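Side-chain contacts in folylpolyglutamate synthase (FolC) (Helicobacter pylori, PDB 6K8C), which probably adds glutamate to dihydropteroate to make dihydrofolate, and then lengthens the glutamate tail of tetrahydrofolates, spending ATP at each addition: residues K13-L16 with E17-K21; P28-F31 with I32-K36; N105-Q108 with Q109-H113; S117-Y121 with F122-T126. All coordinates share one frame; numbering follows the deposited sequence.

All four contacts are local, each within one run of chain, and they gather in the N-terminal half of the molecule. Contact 1 is at the surface, contacts 2 and 3 are half buried, and contact 4 is the buried one. Helix 121-132, which contact 4 opens, touches the other three: Phe-15 of contact 1, Phe-31 and Ile-34 of contact 2, and His-107 and Leu-110 of contact 3 all pack on it. Contacts 1 and 3 lie at the C-terminal ends of helices, where side chains reach back to backbone carbonyls. Contact 4 caps an N-terminus with side-chain acceptors; contact 2, along a helix, combines backbone bonds with apolar side chains and sends an arginine to contact 4.

Contact 1: K13-L16 with E17-K21; sequences KAFL and ETKPK
Lys-13 and Glu-17 stand one turn apart, and their side chains meet through carbon rather than charge. CG of Lys-13 lies 3.6 Å from OE1 of Glu-17, while bends at chi3 and chi4 leave NZ of Lys-13 4.6 Å from that oxygen, beyond a salt bridge. The carbonyl O of Lys-13 takes the N-H of Glu-17 and also a water that donates to it and, weakly, to OE1 of Glu-17. At Ala-14 the carbonyl O touches the methyl CG2 of Thr-18 at 3.3 Å.

This is the last turn of helix 12-17 and the chain leaving it, so bonds from residue i+3 back to the carbonyl of residue i become prominent. Phe-15 O shows the change: Thr-18 OG1 donates to it at 2.7 Å, tilted 19° from the carbonyl plane, and Thr-18 N comes to the same oxygen from above that plane. With chi1 at 78°, the threonine hydroxyl is folded back over its own backbone, which brings it to this acceptor. The Phe-15 ring also meets Lys-19, whose CE sits 3.3 Å from CE2 of Phe-15. The ammonium goes on to the carbonyls of Ser-116 and Cys-119, and the ring itself packs edge-to-face with Tyr-124. Last, Leu-16 O accepts from Lys-19 N at 2.9 Å, and the leucine side chain rests on Tyr-121 and Tyr-124 of helix 121-132.

Contact 2: P28-F31 with I32-K36; sequences PSRF and IQIYK
Phe-31 receives the two residues that follow one turn on, Ile-34 and Tyr-35, against its ring. CB of Tyr-35 sits over one face, 4.0 Å from CE2 of Phe-31, and the tyrosine ring then leads away from the contact. CG2 of Ile-34 comes in obliquely at 4.0 Å from CE1 of Phe-31, its side chain crossing the phenylalanine at about a right angle. The other branch of Ile-34 serves Arg-30: the two side chains run alongside each other in the same direction, and CD1 of Ile-34 is 3.7 Å from CG of Arg-30, lying to the edge side of the guanidinium, near its plane.

Behind these contacts stands regular alpha-helix, the first turns of helix 28-41. Ile-34 N donates to Arg-30 O at 2.7 Å, and Tyr-35 N to Phe-31 O with an N-H...O angle of 164°. A further bond of this kind joins Gln-33 N to Ser-29 O. On the exposed side, a water sits close to OE1 of Gln-33, rather short for a hydrogen bond, and donates weakly to OG of Ser-29, whose hydroxyl also bonds Asp-27.

Farther out, Phe-31 and Ile-34 pack on Glu-123 and Leu-127 of helix 121-132. The arginine chain runs straight through chi2 (179°) and turns at chi3, and NH2 forms a salt bridge with OE2 of Glu-123. Flanked by apolar groups, that charge pair probably helps both partners stay ionised.

Contact 3: N105-Q108 with Q109-H113; sequences NAHQ and QLQSH
Gln-111 folds back over His-107 and Gln-108 where helix 100-110 gives way to a type I beta turn running from Leu-110 to His-113. Among the hydrogen bonds is one from a side chain: NE2 of Gln-111 donates to Gln-108 O at 3.1 Å with an N-H...O angle of 158°. It arrives in the carbonyl plane on a lone pair, and the oxygen lies near the plane of the glutamine's own amide. A chi1 of 52° and a second bend at chi2 curl the chain back to that carbonyl. A water donates to the same oxygen at 2.8 Å, so Gln-108 O is gripped twice; the water's approach to OG of Ser-112 is too short to be trusted. The backbone adds Leu-110 N to Ala-106 O and Gln-111 N to His-107 O, the latter 2.9 Å long.

Packing comes next. CG of Gln-111 lies over one face of the His-107 imidazole, 4.3 Å from its centroid and 20° off the normal, a CH-pi contact displaced toward the rim. CB of Gln-111 comes within 3.7 Å of CE1 of that ring. The buried Leu-110 packs against Tyr-124, Leu-128 and Met-131 of helix 121-132.

Polar bonds from elsewhere fix the ring's rotation. ND1 of His-107 is bonded to OH of Tyr-124, and NE2 to the backbone O of Asn-10, a carbonyl that also accepts from NE2 of Gln-108, which bonds OE2 of Glu-104 as well.

Contact 4: S117-Y121 with F122-T126; sequences SACSY and FEYAT
Cys-119 meets Tyr-124 through their beta carbons, 3.8 Å apart, and the cysteine CB approaches the tyrosine ring obliquely. The Tyr-121 ring is likewise met at a slant, by the backbone N of Phe-122, which is 3.5 Å from CD1 of Tyr-121. The Phe-122 ring has OG1 of Thr-126 above one face, 3.8 Å from the plane and displaced toward the rim.

The polar part is a capping box at the start of helix 121-132, with Ser-120 as N-cap. OG of Ser-120 accepts from Glu-123 N at 3.1 Å, and in return OE1 of Glu-123 accepts from Ser-120 N at 2.9 Å. That second bond is nearly straight, 173° at the hydrogen, although it comes in from above the carboxylate plane. Serine chi1 of 76° tucks OG in under the first turn, and the glutamate runs extended beyond CG back to the preceding residues. Two backbone N-H groups are thus satisfied, and the carboxylate would probably be stabilised by the helix N-terminus as well as by the arginine of helix 28-41 on its other oxygen. Tyr-124 N to Ser-120 O and Ala-125 N to Tyr-121 O then begin the regular helical pattern.

Helix 12-17 also touches Tyr-124 through Leu-12, and helix 28-41 touches Cys-119 through Ile-34 and Thr-126 through Phe-31. Ala-125 and Thr-126 both rest on Phe-79 of strand 76-79, which places this helix against the large sheet of the Mur ligase middle domain.

Contact 1: K13-L16 with E17-K21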
loop_
_atom_site.group_PDB
_atom_site.type_symbol
_atom_site.label_atom_id
_atom_site.label_comp_id
_atom_site.label_asym_id
_atom_site.label_seq_id
_atom_site.Cartn_x
_atom_site.Cartn_y
_atom_site.Cartn_z
ATOM N N LYS A 13 -9.529 1.345 -19.617
ATOM C CA LYS A 13 -8.142 0.996 -19.913
ATOM C C LYS A 13 -7.540 1.951 -20.939
ATOM O O LYS A 13 -6.422 2.452 -20.758
ATOM C CB LYS A 13 -8.058 -0.454 -20.400
ATOM C CG LYS A 13 -6.681 -0.848 -20.926
ATOM C CD LYS A 13 -6.666 -2.274 -21.463
ATOM C CE LYS A 13 -6.491 -3.287 -20.338
ATOM N NZ LYS A 13 -5.175 -3.152 -19.649
ATOM N N ALA A 14 -8.283 2.238 -22.014
ATOM C CA ALA A 14 -7.793 3.160 -23.034
ATOM C C ALA A 14 -7.656 4.572 -22.484
ATOM O O ALA A 14 -6.707 5.285 -22.827
ATOM C CB ALA A 14 -8.723 3.144 -24.251
ATOM N N PHE A 15 -8.591 4.994 -21.629
ATOM C CA PHE A 15 -8.514 6.334 -21.053
ATOM C C PHE A 15 -7.286 6.488 -20.160
ATOM O O PHE A 15 -6.641 7.544 -20.156
ATOM C CB PHE A 15 -9.791 6.634 -20.269
ATOM C CG PHE A 15 -9.951 8.075 -19.889
ATOM C CD1 PHE A 15 -10.092 9.052 -20.862
ATOM C CD2 PHE A 15 -9.983 8.452 -18.556
ATOM C CE1 PHE A 15 -10.256 10.383 -20.511
ATOM C CE2 PHE A 15 -10.155 9.775 -18.200
ATOM C CZ PHE A 15 -10.285 10.745 -19.180
ATOM N N LEU A 16 -6.947 5.449 -19.391
ATOM C CA LEU A 16 -5.750 5.526 -18.554
ATOM C C LEU A 16 -4.479 5.560 -19.393
ATOM O O LEU A 16 -3.492 6.185 -18.994
ATOM C CB LEU A 16 -5.707 4.354 -17.573
ATOM C CG LEU A 16 -6.801 4.366 -16.502
ATOM C CD1 LEU A 16 -6.699 3.136 -15.616
ATOM C CD2 LEU A 16 -6.703 5.641 -15.679
ATOM N N GLU A 17 -4.480 4.918 -20.560
ATOM C CA GLU A 17 -3.278 4.938 -21.386
ATOM C C GLU A 17 -3.007 6.310 -22.002
ATOM O O GLU A 17 -1.876 6.565 -22.429
ATOM C CB GLU A 17 -3.366 3.860 -22.468
ATOM C CG GLU A 17 -2.972 2.484 -21.946
ATOM C CD GLU A 17 -3.547 1.333 -22.752
ATOM O OE1 GLU A 17 -3.467 0.185 -22.268
ATOM O OE2 GLU A 17 -4.063 1.568 -23.865
ATOM N N THR A 18 -4.001 7.199 -22.042
ATOM C CA THR A 18 -3.766 8.589 -22.422
ATOM C C THR A 18 -3.176 9.415 -21.291
ATOM O O THR A 18 -2.877 10.596 -21.496
ATOM C CB THR A 18 -5.061 9.253 -22.888
ATOM O OG1 THR A 18 -5.858 9.601 -21.746
ATOM C CG2 THR A 18 -5.847 8.323 -23.805
ATOM N N LYS A 19 -3.012 8.837 -20.101
ATOM C CA LYS A 19 -2.396 9.520 -18.967
ATOM C C LYS A 19 -1.158 8.725 -18.574
ATOM O O LYS A 19 -1.193 7.947 -17.608
ATOM C CB LYS A 19 -3.363 9.662 -17.793
ATOM C CG LYS A 19 -4.680 10.333 -18.152
ATOM C CD LYS A 19 -5.767 9.982 -17.142
ATOM C CE LYS A 19 -7.062 10.748 -17.412
ATOM N NZ LYS A 19 -6.896 12.205 -17.708
ATOM N N PRO A 20 -0.060 8.871 -19.317
ATOM C CA PRO A 20 1.187 8.201 -18.926
ATOM C C PRO A 20 1.521 8.527 -17.480
ATOM O O PRO A 20 1.563 9.694 -17.082
ATOM C CB PRO A 20 2.226 8.773 -19.900
ATOM C CG PRO A 20 1.572 9.947 -20.553
ATOM C CD PRO A 20 0.108 9.697 -20.522
ATOM N N LYS A 21 1.738 7.474 -16.688
ATOM C CA LYS A 21 1.696 7.584 -15.235
ATOM C C LYS A 21 2.787 8.479 -14.657
ATOM O O LYS A 21 2.714 8.819 -13.471
ATOM C CB LYS A 21 1.770 6.187 -14.613
ATOM C CG LYS A 21 1.243 5.087 -15.522
ATOM C CD LYS A 21 0.492 4.026 -14.735
ATOM C CE LYS A 21 1.358 3.396 -13.658
ATOM N NZ LYS A 21 0.740 2.165 -13.082
HETATM O O HOH W 1 -4.438 1.277 -19.089
#

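Contact 2: P28-F31 with I32-K36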
loop_
_atom_site.group_PDB
_atom_site.type_symbol
_atom_site.label_atom_id
_atom_site.label_comp_id
_atom_site.label_asym_id
_atom_site.label_seq_id
_atom_site.Cartn_x
_atom_site.Cartn_y
_atom_site.Cartn_z
ATOM N N PRO A 28 -0.103 21.884 -8.207
ATOM C CA PRO A 28 -1.015 21.671 -7.071
ATOM C C PRO A 28 -2.385 22.296 -7.261
ATOM O O PRO A 28 -3.399 21.694 -6.886
ATOM C CB PRO A 28 -0.260 22.318 -5.903
ATOM C CG PRO A 28 1.179 22.218 -6.288
ATOM C CD PRO A 28 1.228 22.352 -7.781
ATOM N N SER A 29 -2.445 23.493 -7.847
ATOM C CA SER A 29 -3.731 24.140 -8.070
ATOM C C SER A 29 -4.622 23.345 -9.016
ATOM O O SER A 29 -5.840 23.557 -9.020
ATOM C CB SER A 29 -3.522 25.558 -8.613
ATOM O OG SER A 29 -3.001 25.537 -9.932
ATOM N N ARG A 30 -4.050 22.431 -9.806
ATOM C CA ARG A 30 -4.848 21.705 -10.788
ATOM C C ARG A 30 -5.903 20.842 -10.109
ATOM O O ARG A 30 -7.103 20.984 -10.373
ATOM C CB ARG A 30 -3.954 20.851 -11.692
ATOM C CG ARG A 30 -4.731 20.175 -12.818
ATOM C CD ARG A 30 -3.846 19.347 -13.746
ATOM N NE ARG A 30 -3.185 18.244 -13.053
ATOM C CZ ARG A 30 -1.874 18.170 -12.863
ATOM N NH1 ARG A 30 -1.086 19.136 -13.321
ATOM N NH2 ARG A 30 -1.350 17.134 -12.218
ATOM N N PHE A 31 -5.481 19.930 -9.227
ATOM C CA PHE A 31 -6.471 19.009 -8.682
ATOM C C PHE A 31 -7.439 19.705 -7.736
ATOM O O PHE A 31 -8.611 19.318 -7.667
ATOM C CB PHE A 31 -5.825 17.826 -7.966
ATOM C CG PHE A 31 -6.812 16.746 -7.644
ATOM C CD1 PHE A 31 -7.363 15.987 -8.657
ATOM C CD2 PHE A 31 -7.243 16.536 -6.344
ATOM C CE1 PHE A 31 -8.292 15.005 -8.388
ATOM C CE2 PHE A 31 -8.177 15.557 -6.065
ATOM C CZ PHE A 31 -8.702 14.787 -7.089
ATOM N N ILE A 32 -6.977 20.719 -7.000
ATOM C CA ILE A 32 -7.905 21.516 -6.197
ATOM C C ILE A 32 -9.028 22.043 -7.077
ATOM O O ILE A 32 -10.209 22.004 -6.704
ATOM C CB ILE A 32 -7.157 22.657 -5.482
ATOM C CG1 ILE A 32 -6.229 22.099 -4.405
ATOM C CG2 ILE A 32 -8.148 23.641 -4.863
ATOM C CD1 ILE A 32 -5.087 23.026 -4.047
ATOM N N GLN A 33 -8.681 22.509 -8.278
ATOM C CA GLN A 33 -9.693 22.967 -9.221
ATOM C C GLN A 33 -10.486 21.797 -9.793
ATOM O O GLN A 33 -11.714 21.884 -9.930
ATOM C CB GLN A 33 -9.025 23.772 -10.336
ATOM C CG GLN A 33 -9.979 24.380 -11.339
ATOM C CD GLN A 33 -9.251 25.017 -12.508
ATOM O OE1 GLN A 33 -8.021 25.097 -12.522
ATOM N NE2 GLN A 33 -10.008 25.470 -13.500
ATOM N N ILE A 34 -9.807 20.696 -10.135
ATOM C CA ILE A 34 -10.511 19.519 -10.642
ATOM C C ILE A 34 -11.559 19.064 -9.636
ATOM O O ILE A 34 -12.718 18.808 -9.988
ATOM C CB ILE A 34 -9.521 18.380 -10.958
ATOM C CG1 ILE A 34 -8.707 18.683 -12.217
ATOM C CG2 ILE A 34 -10.269 17.055 -11.137
ATOM C CD1 ILE A 34 -7.512 17.757 -12.392
ATOM N N TYR A 35 -11.161 18.960 -8.364
ATOM C CA TYR A 35 -12.056 18.409 -7.352
ATOM C C TYR A 35 -13.247 19.327 -7.110
ATOM O O TYR A 35 -14.374 18.854 -6.918
ATOM C CB TYR A 35 -11.288 18.144 -6.048
ATOM C CG TYR A 35 -12.119 17.387 -5.040
ATOM C CD1 TYR A 35 -12.629 16.132 -5.346
ATOM C CD2 TYR A 35 -12.430 17.938 -3.803
ATOM C CE1 TYR A 35 -13.412 15.442 -4.448
ATOM C CE2 TYR A 35 -13.213 17.246 -2.890
ATOM C CZ TYR A 35 -13.698 15.999 -3.224
ATOM O OH TYR A 35 -14.481 15.300 -2.336
ATOM N N LYS A 36 -13.020 20.642 -7.124
ATOM C CA LYS A 36 -14.125 21.588 -6.985
ATOM C C LYS A 36 -15.141 21.403 -8.104
ATOM O O LYS A 36 -16.353 21.384 -7.862
ATOM C CB LYS A 36 -13.589 23.020 -6.966
ATOM C CG LYS A 36 -14.210 23.906 -5.891
ATOM C CD LYS A 36 -13.542 23.687 -4.533
ATOM C CE LYS A 36 -14.009 24.711 -3.503
ATOM N NZ LYS A 36 -13.022 24.892 -2.401
HETATM O O HOH W 2 -5.591 25.007 -12.149
#

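Contact 3: N105-Q108 with Q109-H113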
loop_
_atom_site.group_PDB
_atom_site.type_symbol
_atom_site.label_atom_id
_atom_site.label_comp_id
_atom_site.label_asym_id
_atom_site.label_seq_id
_atom_site.Cartn_x
_atom_site.Cartn_y
_atom_site.Cartn_z
ATOM N N ASN A 105 -18.443 1.570 -15.002
ATOM C CA ASN A 105 -19.596 2.461 -14.931
ATOM C C ASN A 105 -19.231 3.801 -14.302
ATOM O O ASN A 105 -19.699 4.852 -14.755
ATOM C CB ASN A 105 -20.726 1.785 -14.154
ATOM C CG ASN A 105 -21.859 2.734 -13.838
ATOM O OD1 ASN A 105 -21.978 3.225 -12.715
ATOM N ND2 ASN A 105 -22.696 3.006 -14.832
ATOM N N ALA A 106 -18.404 3.791 -13.255
ATOM C CA ALA A 106 -17.952 5.054 -12.679
ATOM C C ALA A 106 -17.136 5.849 -13.688
ATOM O O ALA A 106 -17.279 7.073 -13.795
ATOM C CB ALA A 106 -17.131 4.793 -11.413
ATOM N N HIS A 107 -16.263 5.166 -14.429
ATOM C CA HIS A 107 -15.493 5.830 -15.473
ATOM C C HIS A 107 -16.411 6.430 -16.534
ATOM O O HIS A 107 -16.201 7.564 -16.980
ATOM C CB HIS A 107 -14.520 4.837 -16.107
ATOM C CG HIS A 107 -14.038 5.258 -17.460
ATOM N ND1 HIS A 107 -13.166 6.309 -17.643
ATOM C CD2 HIS A 107 -14.332 4.791 -18.697
ATOM C CE1 HIS A 107 -12.931 6.464 -18.935
ATOM N NE2 HIS A 107 -13.627 5.557 -19.595
ATOM N N GLN A 108 -17.444 5.689 -16.940
ATOM C CA GLN A 108 -18.341 6.183 -17.982
ATOM C C GLN A 108 -19.027 7.477 -17.559
ATOM O O GLN A 108 -19.254 8.364 -18.389
ATOM C CB GLN A 108 -19.374 5.115 -18.338
ATOM C CG GLN A 108 -18.878 4.078 -19.338
ATOM C CD GLN A 108 -18.166 4.703 -20.533
ATOM O OE1 GLN A 108 -18.638 5.682 -21.111
ATOM N NE2 GLN A 108 -17.027 4.133 -20.907
ATOM N N GLN A 109 -19.349 7.614 -16.270
ATOM C CA GLN A 109 -19.953 8.853 -15.791
ATOM C C GLN A 109 -18.942 9.995 -15.762
ATOM O O GLN A 109 -19.296 11.149 -16.032
ATOM C CB GLN A 109 -20.555 8.648 -14.399
ATOM C CG GLN A 109 -21.602 7.551 -14.313
ATOM C CD GLN A 109 -22.179 7.417 -12.917
ATOM O OE1 GLN A 109 -22.121 6.349 -12.308
ATOM N NE2 GLN A 109 -22.734 8.508 -12.398
ATOM N N LEU A 110 -17.682 9.698 -15.428
ATOM C CA LEU A 110 -16.687 10.754 -15.264
ATOM C C LEU A 110 -16.160 11.280 -16.595
ATOM O O LEU A 110 -15.906 12.484 -16.730
ATOM C CB LEU A 110 -15.508 10.248 -14.432
ATOM C CG LEU A 110 -15.691 10.067 -12.929
ATOM C CD1 LEU A 110 -14.400 9.535 -12.326
ATOM C CD2 LEU A 110 -16.080 11.388 -12.296
ATOM N N GLN A 111 -15.952 10.392 -17.568
ATOM C CA GLN A 111 -15.117 10.719 -18.720
ATOM C C GLN A 111 -15.676 11.856 -19.570
ATOM O O GLN A 111 -14.914 12.485 -20.312
ATOM C CB GLN A 111 -14.913 9.474 -19.587
ATOM C CG GLN A 111 -16.199 8.759 -19.972
ATOM C CD GLN A 111 -16.902 9.416 -21.145
ATOM O OE1 GLN A 111 -16.259 9.984 -22.028
ATOM N NE2 GLN A 111 -18.229 9.351 -21.155
ATOM N N SER A 112 -16.973 12.143 -19.480
ATOM C CA SER A 112 -17.575 13.169 -20.323
ATOM C C SER A 112 -17.318 14.585 -19.826
ATOM O O SER A 112 -17.787 15.536 -20.458
ATOM C CB SER A 112 -19.084 12.939 -20.444
ATOM O OG SER A 112 -19.641 12.520 -19.208
ATOM N N HIS A 113 -16.591 14.759 -18.730
ATOM C CA HIS A 113 -16.361 16.077 -18.163
ATOM C C HIS A 113 -14.925 16.517 -18.398
ATOM O O HIS A 113 -13.995 15.705 -18.383
ATOM C CB HIS A 113 -16.678 16.091 -16.667
ATOM C CG HIS A 113 -18.098 15.737 -16.355
ATOM N ND1 HIS A 113 -19.023 16.669 -15.938
ATOM C CD2 HIS A 113 -18.753 14.554 -16.408
ATOM C CE1 HIS A 113 -20.185 16.076 -15.744
ATOM N NE2 HIS A 113 -20.050 14.792 -16.023
HETATM O O HOH W 3 -20.908 10.485 -18.962
#

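Contact 4: S117-Y121 with F122-T126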
loop_
_atom_site.group_PDB
_atom_site.type_symbol
_atom_site.label_atom_id
_atom_site.label_comp_id
_atom_site.label_asym_id
_atom_site.label_seq_id
_atom_site.Cartn_x
_atom_site.Cartn_y
_atom_site.Cartn_z
ATOM N N SER A 117 -10.516 14.844 -18.192
ATOM C CA SER A 117 -9.413 14.829 -19.146
ATOM C C SER A 117 -8.195 15.554 -18.601
ATOM O O SER A 117 -7.062 15.209 -18.953
ATOM C CB SER A 117 -9.849 15.453 -20.473
ATOM O OG SER A 117 -10.771 14.620 -21.147
ATOM N N ALA A 118 -8.403 16.553 -17.741
ATOM C CA ALA A 118 -7.282 17.269 -17.146
ATOM C C ALA A 118 -6.568 16.455 -16.072
ATOM O O ALA A 118 -5.446 16.805 -15.694
ATOM C CB ALA A 118 -7.764 18.596 -16.556
ATOM N N CYS A 119 -7.186 15.386 -15.576
ATOM C CA CYS A 119 -6.591 14.605 -14.497
ATOM C C CYS A 119 -5.302 13.928 -14.937
ATOM O O CYS A 119 -5.207 13.390 -16.044
ATOM C CB CYS A 119 -7.561 13.528 -14.016
ATOM S SG CYS A 119 -8.858 14.093 -12.919
ATOM N N SER A 120 -4.317 13.931 -14.045
ATOM C CA SER A 120 -3.243 12.958 -14.135
ATOM C C SER A 120 -3.798 11.558 -13.874
ATOM O O SER A 120 -4.939 11.382 -13.440
ATOM C CB SER A 120 -2.139 13.279 -13.128
ATOM O OG SER A 120 -2.523 12.898 -11.812
ATOM N N TYR A 121 -2.960 10.553 -14.134
ATOM C CA TYR A 121 -3.340 9.168 -13.874
ATOM C C TYR A 121 -3.837 8.985 -12.440
ATOM O O TYR A 121 -4.948 8.492 -12.208
ATOM C CB TYR A 121 -2.141 8.261 -14.164
ATOM C CG TYR A 121 -2.357 6.781 -13.948
ATOM C CD1 TYR A 121 -2.156 6.205 -12.699
ATOM C CD2 TYR A 121 -2.726 5.952 -15.001
ATOM C CE1 TYR A 121 -2.335 4.853 -12.502
ATOM C CE2 TYR A 121 -2.905 4.596 -14.813
ATOM C CZ TYR A 121 -2.706 4.051 -13.560
ATOM O OH TYR A 121 -2.874 2.700 -13.363
ATOM N N PHE A 122 -3.032 9.399 -11.465
ATOM C CA PHE A 122 -3.413 9.197 -10.072
ATOM C C PHE A 122 -4.577 10.093 -9.669
ATOM O O PHE A 122 -5.412 9.687 -8.855
ATOM C CB PHE A 122 -2.219 9.436 -9.148
ATOM C CG PHE A 122 -2.521 9.169 -7.693
ATOM C CD1 PHE A 122 -2.717 7.874 -7.242
ATOM C CD2 PHE A 122 -2.638 10.214 -6.788
ATOM C CE1 PHE A 122 -3.007 7.621 -5.906
ATOM C CE2 PHE A 122 -2.928 9.969 -5.454
ATOM C CZ PHE A 122 -3.112 8.673 -5.013
ATOM N N GLU A 123 -4.656 11.305 -10.232
ATOM C CA GLU A 123 -5.797 12.172 -9.950
ATOM C C GLU A 123 -7.101 11.548 -10.432
ATOM O O GLU A 123 -8.136 11.662 -9.762
ATOM C CB GLU A 123 -5.578 13.553 -10.583
ATOM C CG GLU A 123 -4.498 14.365 -9.854
ATOM C CD GLU A 123 -4.025 15.573 -10.634
ATOM O OE1 GLU A 123 -4.463 15.763 -11.791
ATOM O OE2 GLU A 123 -3.213 16.341 -10.083
ATOM N N TYR A 124 -7.074 10.871 -11.585
ATOM C CA TYR A 124 -8.280 10.203 -12.072
ATOM C C TYR A 124 -8.653 9.016 -11.190
ATOM O O TYR A 124 -9.840 8.777 -10.930
ATOM C CB TYR A 124 -8.093 9.749 -13.518
ATOM C CG TYR A 124 -9.397 9.405 -14.194
ATOM C CD1 TYR A 124 -10.390 10.366 -14.355
ATOM C CD2 TYR A 124 -9.647 8.119 -14.651
ATOM C CE1 TYR A 124 -11.589 10.057 -14.966
ATOM C CE2 TYR A 124 -10.842 7.804 -15.264
ATOM C CZ TYR A 124 -11.809 8.775 -15.416
ATOM O OH TYR A 124 -12.997 8.460 -16.021
ATOM N N ALA A 125 -7.655 8.246 -10.741
ATOM C CA ALA A 125 -7.922 7.162 -9.797
ATOM C C ALA A 125 -8.597 7.691 -8.538
ATOM O O ALA A 125 -9.516 7.056 -8.002
ATOM C CB ALA A 125 -6.619 6.438 -9.443
ATOM N N THR A 126 -8.163 8.862 -8.062
ATOM C CA THR A 126 -8.771 9.468 -6.881
ATOM C C THR A 126 -10.246 9.779 -7.114
ATOM O O THR A 126 -11.092 9.487 -6.262
ATOM C CB THR A 126 -8.001 10.735 -6.488
ATOM O OG1 THR A 126 -6.637 10.398 -6.201
ATOM C CG2 THR A 126 -8.616 11.392 -5.255
#